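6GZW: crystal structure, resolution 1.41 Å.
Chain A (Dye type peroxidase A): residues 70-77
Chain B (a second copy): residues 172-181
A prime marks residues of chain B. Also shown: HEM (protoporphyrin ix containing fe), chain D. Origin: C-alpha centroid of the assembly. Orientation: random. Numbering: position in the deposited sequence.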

# COMPACT_ATOMS: atom_id res chain seq x y z
N ASP A 70 -1.27 -19.50 13.22
CA ASP A 70 -1.64 -18.14 12.87
C ASP A 70 -0.58 -17.16 13.36
O ASP A 70 -0.02 -17.35 14.43
N THR A 71 -0.32 -16.10 12.59
CA THR A 71 0.78 -15.20 12.93
C THR A 71 0.38 -14.07 13.87
O THR A 71 1.27 -13.31 14.33
N ASP A 72 -0.91 -13.91 14.14
CA ASP A 72 -1.49 -12.80 14.91
C ASP A 72 -1.47 -11.43 14.19
O ASP A 72 -1.91 -10.46 14.79
N VAL A 73 -1.03 -11.37 12.93
CA VAL A 73 -0.93 -10.08 12.23
C VAL A 73 -2.31 -9.40 12.09
O VAL A 73 -2.40 -8.18 12.18
N ALA A 74 -3.36 -10.20 11.86
CA ALA A 74 -4.73 -9.65 11.72
C ALA A 74 -5.51 -9.60 13.03
O ALA A 74 -6.65 -9.16 13.06
N ARG A 75 -4.88 -10.01 14.13
CA ARG A 75 -5.59 -10.15 15.36
C ARG A 75 -6.14 -8.79 15.81
O ARG A 75 -5.48 -7.74 15.65
N ASP A 76 -7.38 -8.86 16.34
CA ASP A 76 -8.19 -7.74 16.84
C ASP A 76 -8.95 -6.98 15.75
O ASP A 76 -9.89 -6.24 16.07
N ALA A 77 -8.52 -7.12 14.50
CA ALA A 77 -9.21 -6.48 13.39
C ALA A 77 -10.45 -7.30 13.06
O ALA A 77 -10.49 -8.51 13.26
N PRO B 172 -10.28 1.83 19.26
CA PRO B 172 -8.87 2.14 18.97
C PRO B 172 -7.91 1.40 19.89
O PRO B 172 -8.15 1.32 21.09
N MET B 173 -6.88 0.80 19.32
CA MET B 173 -5.86 0.15 20.14
C MET B 173 -4.51 0.17 19.49
O MET B 173 -4.36 0.49 18.32
N THR B 174 -3.50 -0.17 20.28
CA THR B 174 -2.14 -0.21 19.77
C THR B 174 -2.06 -1.09 18.50
O THR B 174 -2.66 -2.17 18.44
N ALA B 175 -1.30 -0.62 17.53
CA ALA B 175 -1.07 -1.31 16.28
C ALA B 175 -0.29 -2.61 16.43
O ALA B 175 0.28 -2.87 17.50
N ARG B 176 -0.28 -3.41 15.35
CA ARG B 176 0.57 -4.59 15.24
C ARG B 176 1.56 -4.42 14.08
O ARG B 176 1.41 -3.52 13.21
N ASN B 177 2.59 -5.25 14.11
CA ASN B 177 3.58 -5.30 13.04
C ASN B 177 3.44 -6.66 12.38
O ASN B 177 2.60 -7.49 12.80
N LEU B 178 4.27 -6.91 11.37
CA LEU B 178 4.14 -8.12 10.54
C LEU B 178 4.71 -9.38 11.22
O LEU B 178 4.60 -10.47 10.68
N MET B 179 5.37 -9.22 12.37
CA MET B 179 5.67 -10.32 13.27
C MET B 179 4.47 -10.71 14.13
O MET B 179 4.55 -11.69 14.87
N GLY B 180 3.36 -9.99 14.05
CA GLY B 180 2.21 -10.26 14.89
C GLY B 180 2.27 -9.64 16.27
O GLY B 180 1.34 -9.80 17.05
N GLN B 181 3.30 -8.85 16.56
CA GLN B 181 3.44 -8.25 17.87
C GLN B 181 2.60 -7.01 17.99
O GLN B 181 2.48 -6.24 17.01

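Where two loops meet without regular secondary structure, one long side chain can organise the contact, and the pairing of two copies of Dye type peroxidase A illustrates this well. Arg176′ points toward the partner loop with chi1 m and chi2 and chi3 both t, an extended chain that carries its guanidinium across the turn from Asp72 to Arg75. On the way Arg176′ CD passes 3.2 Å from Asp72 O. At the far end, Arg176′ NH2 donates to Asp76 OD2 at 2.9 Å in a nearly straight hydrogen bond within a salt bridge, while Arg176′ NE makes weak bonds to the same OD2 (3.4 Å) and to Arg75 O (3.3 Å). Arg176′ NH1 turns back to its own chain, reaching Gly180′ O at 2.8 Å. The CA-to-CB bond of Asp76 (chi1 m) points toward the other stretch, and OD2 lies at the edge of the Arg176′ guanidinium, near its plane; water 1 donates to Asp76 OD2 at 2.5 Å and accepts a weak bond from Arg176′ NE at 3.1 Å. Met173′, chi1 p, chi2 t, chi3 m, points toward the partner and brings its CE to 3.6 Å from Asp76 OD2.

Arg75 is extended, t through chi3, and its CD lies over one face of the Arg176′ guanidinium, 3.7 Å from Arg176′ NH2. The like charges approach to 4.3 Å (Arg75 NE to Arg176′ NH2), but each arginine has its own carboxylate: Arg75 NH1 bridges to Asp72 OD1 (chi1 m) at 3.0 Å, and Arg176′ to Asp76.

Beside this polar cluster, Val73, chi1 t, sets CG2 3.4 Å from Leu178′ O and CG1 4.0 Å from Leu178′ CD2. Gly180′ lets the backbones close: its CA lies 3.2 Å from Thr71 O, where a CB would clash.

Asn177′, chi1 p, instead braces its own turn, Asn177′ ND2 donating to Gln181′ OE1 at 2.9 Å. Gln181′ OE1 approaches HEM CMB to 3.4 Å.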

# COMPACT_ATOMS: atom_id res chain seq x y z
CB ASP A 70 -3.01 -17.75 13.41
CG ASP A 70 -3.49 -16.45 12.82
OD1 ASP A 70 -4.08 -16.51 11.73
OD2 ASP A 70 -3.28 -15.43 13.51
CB THR A 71 1.32 -14.54 11.65
OG1 THR A 71 0.26 -13.76 11.06
CG2 THR A 71 1.86 -15.60 10.67
CB ASP A 72 -0.83 -12.63 16.29
CG ASP A 72 -1.05 -13.84 17.16
OD1 ASP A 72 -2.21 -14.20 17.38
OD2 ASP A 72 -0.05 -14.36 17.68
CB VAL A 73 -0.23 -10.22 10.85
CG1 VAL A 73 -0.33 -8.95 10.01
CG2 VAL A 73 1.23 -10.60 11.03
CB ALA A 74 -5.48 -10.39 10.63
CB ARG A 75 -4.65 -10.80 16.40
CG ARG A 75 -5.32 -11.19 17.68
CD ARG A 75 -4.36 -11.98 18.52
NE ARG A 75 -5.01 -12.46 19.72
CZ ARG A 75 -4.71 -13.58 20.37
NH1 ARG A 75 -3.78 -14.43 19.92
NH2 ARG A 75 -5.39 -13.87 21.48
CB ASP A 76 -7.42 -6.76 17.70
CG ASP A 76 -6.70 -7.44 18.89
OD1 ASP A 76 -7.36 -8.22 19.65
OD2 ASP A 76 -5.48 -7.21 19.04
CB ALA A 77 -8.31 -6.37 12.15
CB PRO B 172 -8.79 3.65 19.20
CG PRO B 172 -10.18 4.12 18.88
CD PRO B 172 -11.04 3.07 19.51
CB MET B 173 -6.28 -1.28 20.53
CG MET B 173 -6.56 -2.23 19.39
SD MET B 173 -7.64 -3.60 19.86
CE MET B 173 -6.61 -4.41 21.09
CB THR B 174 -1.21 -0.75 20.86
OG1 THR B 174 -1.43 0.03 22.05
CG2 THR B 174 0.27 -0.61 20.41
CB ALA B 175 -0.29 -0.41 15.35
CB ARG B 176 -0.25 -5.87 15.06
CG ARG B 176 -1.07 -6.23 16.28
CD ARG B 176 -1.80 -7.54 16.08
NE ARG B 176 -2.59 -7.82 17.29
CZ ARG B 176 -2.19 -8.56 18.32
NH1 ARG B 176 -1.06 -9.24 18.30
NH2 ARG B 176 -2.98 -8.66 19.38
CB ASN B 177 4.99 -4.97 13.58
CG ASN B 177 5.51 -6.01 14.56
OD1 ASN B 177 5.15 -7.18 14.46
ND2 ASN B 177 6.36 -5.58 15.51
CB LEU B 178 4.70 -7.90 9.14
CG LEU B 178 4.10 -6.75 8.33
CD1 LEU B 178 4.73 -6.72 6.92
CD2 LEU B 178 2.59 -6.89 8.24
CB MET B 179 6.90 -9.99 14.14
CG MET B 179 8.19 -10.27 13.38
SD MET B 179 9.67 -9.68 14.25
CE MET B 179 10.95 -10.63 13.46
CB GLN B 181 4.89 -7.86 18.15
CG GLN B 181 5.82 -9.08 18.15
CD GLN B 181 7.21 -8.85 17.59
OE1 GLN B 181 7.53 -7.77 17.07
NE2 GLN B 181 8.06 -9.87 17.69
CHA HEM D . 9.61 -1.87 22.00
CHB HEM D . 9.34 -4.72 18.10
CHC HEM D . 13.29 -2.48 16.33
CHD HEM D . 13.49 0.35 20.19
C1A HEM D . 9.22 -2.84 21.11
C2A HEM D . 8.13 -3.76 21.33
C3A HEM D . 8.06 -4.54 20.22
C4A HEM D . 9.10 -4.13 19.33
CMA HEM D . 7.05 -5.65 19.94
CAA HEM D . 7.21 -3.84 22.52
CBA HEM D . 5.93 -3.02 22.45
CGA HEM D . 6.21 -1.56 22.51
O1A HEM D . 6.43 -0.97 23.60
O2A HEM D . 6.25 -0.94 21.43
C1B HEM D . 10.40 -4.33 17.23
C2B HEM D . 10.64 -4.85 15.95
C3B HEM D . 11.75 -4.22 15.42
C4B HEM D . 12.18 -3.27 16.47
CMB HEM D . 9.81 -5.95 15.30
CAB HEM D . 12.39 -4.36 14.09
CBB HEM D . 11.74 -4.81 13.04
C1C HEM D . 13.75 -1.53 17.21
C2C HEM D . 14.91 -0.75 17.07
C3C HEM D . 14.96 0.08 18.21
C4C HEM D . 13.82 -0.26 19.01
CMC HEM D . 15.84 -0.78 15.85
CAC HEM D . 15.97 1.10 18.62
CBC HEM D . 17.23 1.12 18.20
C1D HEM D . 12.40 -0.04 20.96
C2D HEM D . 12.04 0.70 22.17
C3D HEM D . 10.97 0.09 22.70
C4D HEM D . 10.67 -1.03 21.77
CMD HEM D . 12.75 1.91 22.72
CAD HEM D . 10.25 0.49 23.96
CBD HEM D . 10.96 -0.07 25.18
CGD HEM D . 10.24 0.36 26.42
O1D HEM D . 9.37 -0.40 26.90
O2D HEM D . 10.49 1.48 26.92
NA HEM D . 9.85 -3.15 19.92
NB HEM D . 11.35 -3.42 17.50
NC HEM D . 13.15 -1.29 18.42
ND HEM D . 11.57 -1.11 20.75
FE HEM D . 11.48 -2.25 19.21
O HOH W 1 -4.31 -5.26 17.92
O HOH W 2 10.39 -0.94 18.20